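Local coordinates for protein 6-O-methylguanine DNA methyltransferase (Enterococcus faecalis, PDB 2B6C) that is of unproven function but probably acts in DNA repair, as a member of the AlkD-like family of DNA alkylation repair enzymes, at residues K53-L56 / C57-E61; T170-F173 / F174-K177. All blocks are in the same frame, centred on the assembly; numbering follows the deposited sequence.

How the contacts relate
Both contacts are local. Each lies in one continuous run of chain, and neither closes a long loop. From the N terminus, contact 1 comes first and forms the opening turns of helix 53-65. Contact 2 follows more than 100 residues later, where the loop after helix 157-166 turns into helix 173-186. The two are in series and neither nest nor cross. Their nearest atoms are about 22 Å apart, and they lie on opposite sides of the chain's centre. Contact 1 sets its helix against helix 69-81 and the loop after it. Contact 2 ties its helix start to helices 138-146 and 205-211.

Contact 1 (K53-L56 / C57-E61); sequences KEKL and CQEIE. With SO4 (sulfate ion), chain D.
K55 and E59 are brought together by unlike torsions. K55 has CG anti to its N (chi1 -177°) and an extended chain. E59 CG lies beside its own backbone N, and the bend at chi2 (-89°) brings OE2 alongside K55 CE. The two side chains run side by side in the same direction. K55 CE is 3.7 Å from E59 OE2, but K55 NZ stays 4.7 Å from that oxygen, so the charged ends are near each other without touching. K55 also makes a cation-pi contact with W51, and E59 packs on the same residue.

One residue earlier in each segment, E54 and Q58 are bridged by a water. It donates to Q58 OE1 and, more weakly, to E54 OE1. The carboxylate and amide planes are only 13° apart. On the buried side, L56 CD1 meets I60 CD1 at 4.0 Å.

C57 SG lies 4.1 Å from K53 CD. That sulfur is covalently linked to a beta-mercaptoethanol, probably from the crystallisation liquor, while the bent chain of K53 carries NZ to a salt bridge with E90 and a hydrogen bond to the carbonyl of R85.

The backbone bonds are those of an alpha helix. C57 N to K53 O is 3.0 Å, and E59 N to K55 O is 2.8 Å. K53 N donates to sulfate O4 at 3.0 Å. In the crystal this one sulfate, probably from the crystallisation liquor, bridges K53 N of both subunits. Its negative charge probably offsets the positive ends of both helix dipoles.

Contact 2 (T170-F173 / F174-K177); sequences TEEF and FIQK
The start of helix 173-186 is capped here, with E172 at the N-cap position. E172 OE2 meets F174 N at 3.0 Å in an almost straight bond (177°), using the lone pair that faces away from the other carboxylate oxygen. E172 CG lies anti to its backbone N, and a bend at chi2 (55°) folds the carboxylate back over the helix end. It runs beside the F174 ring, and E172 OE2 comes 3.1 Å from F174 CD1.

The carbonyl of E172 takes two donors. E172 O accepts from Q176 N at 2.9 Å and also from I175 N, which sits well above the carbonyl plane.

The loop is also held by the side chain of Q176. Its NE2 donates to T170 O at 2.7 Å, in the carbonyl plane on a lone pair. T170 sets its CB and CG2 against I175 CG2.

F173 and F174 form a T-shaped pair. The edge of F173 points at the face of F174, with F173 CD2 over the centre of that ring and the centroids 5.1 Å apart. K177 CG lies 3.7 Å from F173 CZ.

Three polar ends are held from beyond the segments: T170 OG1 bonds to D167, Q176 OE1 to S204, and K177 NZ makes a salt bridge with E210. F174 also meets the rings of W103 and W139, and I175 packs on F138 and L145.

A side chain at the N-cap accepting from the backbone N two residues on is typical of helix N-capping, here at an inter-helix turn of an all-helical repair-family fold.

Contact 1 (K53-L56 / C57-E61)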
loop_
_atom_site.group_PDB
_atom_site.type_symbol
_atom_site.label_atom_id
_atom_site.label_comp_id
_atom_site.label_asym_id
_atom_site.label_seq_id
_atom_site.Cartn_x
_atom_site.Cartn_y
_atom_site.Cartn_z
ATOM N N LYS B 53 -4.711 -14.933 -7.134
ATOM C CA LYS B 53 -4.961 -14.066 -8.279
ATOM C C LYS B 53 -6.228 -14.472 -9.042
ATOM O O LYS B 53 -7.031 -13.616 -9.420
ATOM C CB LYS B 53 -3.747 -14.059 -9.224
ATOM C CG LYS B 53 -3.865 -13.084 -10.441
ATOM C CD LYS B 53 -4.148 -11.607 -10.034
ATOM C CE LYS B 53 -3.031 -10.963 -9.197
ATOM N NZ LYS B 53 -1.735 -10.903 -9.959
ATOM N N GLU B 54 -6.402 -15.767 -9.279
ATOM C CA GLU B 54 -7.554 -16.232 -10.059
ATOM C C GLU B 54 -8.870 -15.881 -9.355
ATOM O O GLU B 54 -9.818 -15.418 -9.997
ATOM C CB GLU B 54 -7.483 -17.739 -10.328
ATOM C CG GLU B 54 -8.436 -18.194 -11.460
ATOM C CD GLU B 54 -8.406 -19.726 -11.687
ATOM O OE1 GLU B 54 -8.031 -20.483 -10.751
ATOM O OE2 GLU B 54 -8.772 -20.190 -12.803
ATOM N N LYS B 55 -8.913 -16.089 -8.041
ATOM C CA LYS B 55 -10.085 -15.731 -7.260
ATOM C C LYS B 55 -10.355 -14.225 -7.366
ATOM O O LYS B 55 -11.507 -13.834 -7.559
ATOM C CB LYS B 55 -9.961 -16.199 -5.795
ATOM C CG LYS B 55 -11.216 -15.890 -4.971
ATOM C CD LYS B 55 -11.123 -16.427 -3.545
ATOM C CE LYS B 55 -12.321 -15.955 -2.732
ATOM N NZ LYS B 55 -12.280 -16.537 -1.354
ATOM N N LEU B 56 -9.298 -13.395 -7.249
ATOM C CA LEU B 56 -9.428 -11.941 -7.326
ATOM C C LEU B 56 -10.057 -11.496 -8.655
ATOM O O LEU B 56 -10.982 -10.685 -8.658
ATOM C CB LEU B 56 -8.087 -11.223 -7.074
ATOM C CG LEU B 56 -8.058 -9.673 -7.169
ATOM C CD1 LEU B 56 -9.098 -8.968 -6.252
ATOM C CD2 LEU B 56 -6.649 -9.146 -6.933
ATOM N N CYS B 57 -9.563 -12.020 -9.774
ATOM C CA CYS B 57 -10.143 -11.707 -11.094
ATOM C C CYS B 57 -11.597 -12.169 -11.219
ATOM O O CYS B 57 -12.436 -11.468 -11.793
ATOM C CB CYS B 57 -9.295 -12.312 -12.231
ATOM S SG CYS B 57 -7.567 -11.680 -12.204
ATOM N N GLN B 58 -11.886 -13.348 -10.687
ATOM C CA GLN B 58 -13.236 -13.876 -10.718
ATOM C C GLN B 58 -14.209 -13.074 -9.881
ATOM O O GLN B 58 -15.376 -12.960 -10.226
ATOM C CB GLN B 58 -13.246 -15.336 -10.262
ATOM C CG GLN B 58 -12.771 -16.318 -11.339
ATOM C CD GLN B 58 -12.523 -17.709 -10.758
ATOM O OE1 GLN B 58 -12.349 -17.877 -9.534
ATOM N NE2 GLN B 58 -12.500 -18.707 -11.623
ATOM N N GLU B 59 -13.744 -12.571 -8.748
ATOM C CA GLU B 59 -14.577 -11.765 -7.857
ATOM C C GLU B 59 -14.825 -10.396 -8.486
ATOM O O GLU B 59 -15.932 -9.872 -8.454
ATOM C CB GLU B 59 -13.913 -11.623 -6.482
ATOM C CG GLU B 59 -13.865 -12.917 -5.683
ATOM C CD GLU B 59 -15.111 -13.126 -4.809
ATOM O OE1 GLU B 59 -15.928 -12.196 -4.661
ATOM O OE2 GLU B 59 -15.255 -14.222 -4.237
ATOM N N ILE B 60 -13.790 -9.816 -9.083
ATOM C CA ILE B 60 -13.961 -8.533 -9.755
ATOM C C ILE B 60 -15.023 -8.697 -10.844
ATOM O O ILE B 60 -15.944 -7.896 -10.955
ATOM C CB ILE B 60 -12.639 -7.992 -10.338
ATOM C CG1 ILE B 60 -11.729 -7.536 -9.198
ATOM C CG2 ILE B 60 -12.901 -6.833 -11.320
ATOM C CD1 ILE B 60 -10.317 -7.216 -9.607
ATOM N N GLU B 61 -14.881 -9.753 -11.643
ATOM C CA GLU B 61 -15.831 -10.030 -12.685
ATOM C C GLU B 61 -17.256 -10.267 -12.129
ATOM O O GLU B 61 -18.203 -9.688 -12.643
ATOM C CB GLU B 61 -15.328 -11.184 -13.576
ATOM C CG GLU B 61 -16.371 -11.751 -14.549
ATOM C CD GLU B 61 -16.748 -10.793 -15.710
ATOM O OE1 GLU B 61 -16.065 -9.755 -15.964
ATOM O OE2 GLU B 61 -17.740 -11.100 -16.406
HETATM S S SO4 D . -1.706 -17.413 -5.855
HETATM O O1 SO4 D . -2.566 -18.247 -5.004
HETATM O O2 SO4 D . -0.643 -18.267 -6.367
HETATM O O3 SO4 D . -1.199 -16.353 -4.985
HETATM O O4 SO4 D . -2.350 -16.844 -7.040
HETATM O O HOH W 1 -10.261 -19.845 -8.704
#

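Contact 2 (T170-F173 / F174-K177)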
loop_
_atom_site.group_PDB
_atom_site.type_symbol
_atom_site.label_atom_id
_atom_site.label_comp_id
_atom_site.label_asym_id
_atom_site.label_seq_id
_atom_site.Cartn_x
_atom_site.Cartn_y
_atom_site.Cartn_z
ATOM N N THR B 170 -13.746 16.866 -31.654
ATOM C CA THR B 170 -14.791 15.926 -31.253
ATOM C C THR B 170 -15.912 16.660 -30.502
ATOM O O THR B 170 -15.664 17.372 -29.545
ATOM C CB THR B 170 -14.206 14.792 -30.410
ATOM O OG1 THR B 170 -13.192 14.130 -31.184
ATOM C CG2 THR B 170 -15.287 13.778 -30.007
ATOM N N GLU B 171 -17.141 16.467 -30.960
ATOM C CA GLU B 171 -18.341 17.128 -30.461
ATOM C C GLU B 171 -18.713 16.693 -29.037
ATOM O O GLU B 171 -19.278 17.468 -28.236
ATOM C CB GLU B 171 -19.502 16.782 -31.402
ATOM C CG GLU B 171 -19.107 16.551 -32.879
ATOM C CD GLU B 171 -18.481 15.162 -33.176
ATOM O OE1 GLU B 171 -18.912 14.142 -32.583
ATOM O OE2 GLU B 171 -17.562 15.097 -34.023
ATOM N N GLU B 172 -18.433 15.425 -28.741
ATOM C CA GLU B 172 -18.826 14.795 -27.490
ATOM C C GLU B 172 -18.430 15.577 -26.211
ATOM O O GLU B 172 -17.233 15.787 -25.942
ATOM C CB GLU B 172 -18.277 13.358 -27.434
ATOM C CG GLU B 172 -18.569 12.649 -26.121
ATOM C CD GLU B 172 -20.057 12.641 -25.788
ATOM O OE1 GLU B 172 -20.857 12.147 -26.606
ATOM O OE2 GLU B 172 -20.424 13.133 -24.720
ATOM N N PHE B 173 -19.448 15.972 -25.438
ATOM C CA PHE B 173 -19.275 16.602 -24.126
ATOM C C PHE B 173 -18.254 15.885 -23.239
ATOM O O PHE B 173 -17.393 16.521 -22.660
ATOM C CB PHE B 173 -20.627 16.728 -23.379
ATOM C CG PHE B 173 -20.483 17.102 -21.913
ATOM C CD1 PHE B 173 -20.347 18.441 -21.516
ATOM C CD2 PHE B 173 -20.442 16.097 -20.923
ATOM C CE1 PHE B 173 -20.200 18.782 -20.159
ATOM C CE2 PHE B 173 -20.282 16.422 -19.566
ATOM C CZ PHE B 173 -20.160 17.771 -19.185
ATOM N N PHE B 174 -18.341 14.570 -23.123
ATOM C CA PHE B 174 -17.452 13.852 -22.205
ATOM C C PHE B 174 -16.011 13.832 -22.712
ATOM O O PHE B 174 -15.085 13.541 -21.962
ATOM C CB PHE B 174 -17.943 12.435 -21.957
ATOM C CG PHE B 174 -19.221 12.372 -21.159
ATOM C CD1 PHE B 174 -20.423 12.044 -21.780
ATOM C CD2 PHE B 174 -19.224 12.642 -19.785
ATOM C CE1 PHE B 174 -21.614 11.983 -21.030
ATOM C CE2 PHE B 174 -20.412 12.586 -19.048
ATOM C CZ PHE B 174 -21.599 12.255 -19.673
ATOM N N ILE B 175 -15.832 14.115 -23.995
ATOM C CA ILE B 175 -14.489 14.222 -24.535
ATOM C C ILE B 175 -13.952 15.643 -24.336
ATOM O O ILE B 175 -12.827 15.823 -23.854
ATOM C CB ILE B 175 -14.431 13.730 -26.010
ATOM C CG1 ILE B 175 -14.499 12.202 -26.071
ATOM C CG2 ILE B 175 -13.215 14.294 -26.707
ATOM C CD1 ILE B 175 -13.232 11.469 -25.553
ATOM N N GLN B 176 -14.763 16.659 -24.625
ATOM C CA GLN B 176 -14.265 18.028 -24.492
ATOM C C GLN B 176 -13.975 18.355 -23.010
ATOM O O GLN B 176 -12.984 19.021 -22.694
ATOM C CB GLN B 176 -15.225 19.041 -25.137
ATOM C CG GLN B 176 -15.262 18.968 -26.680
ATOM C CD GLN B 176 -13.885 19.147 -27.252
ATOM O OE1 GLN B 176 -13.131 19.963 -26.754
ATOM N NE2 GLN B 176 -13.527 18.366 -28.255
ATOM N N LYS B 177 -14.845 17.869 -22.125
ATOM C CA LYS B 177 -14.665 17.943 -20.690
ATOM C C LYS B 177 -13.349 17.307 -20.264
ATOM O O LYS B 177 -12.639 17.866 -19.437
ATOM C CB LYS B 177 -15.790 17.194 -20.011
ATOM C CG LYS B 177 -16.520 18.005 -18.970
ATOM C CD LYS B 177 -15.676 18.144 -17.741
ATOM C CE LYS B 177 -16.525 18.536 -16.584
ATOM N NZ LYS B 177 -16.031 19.828 -15.984
#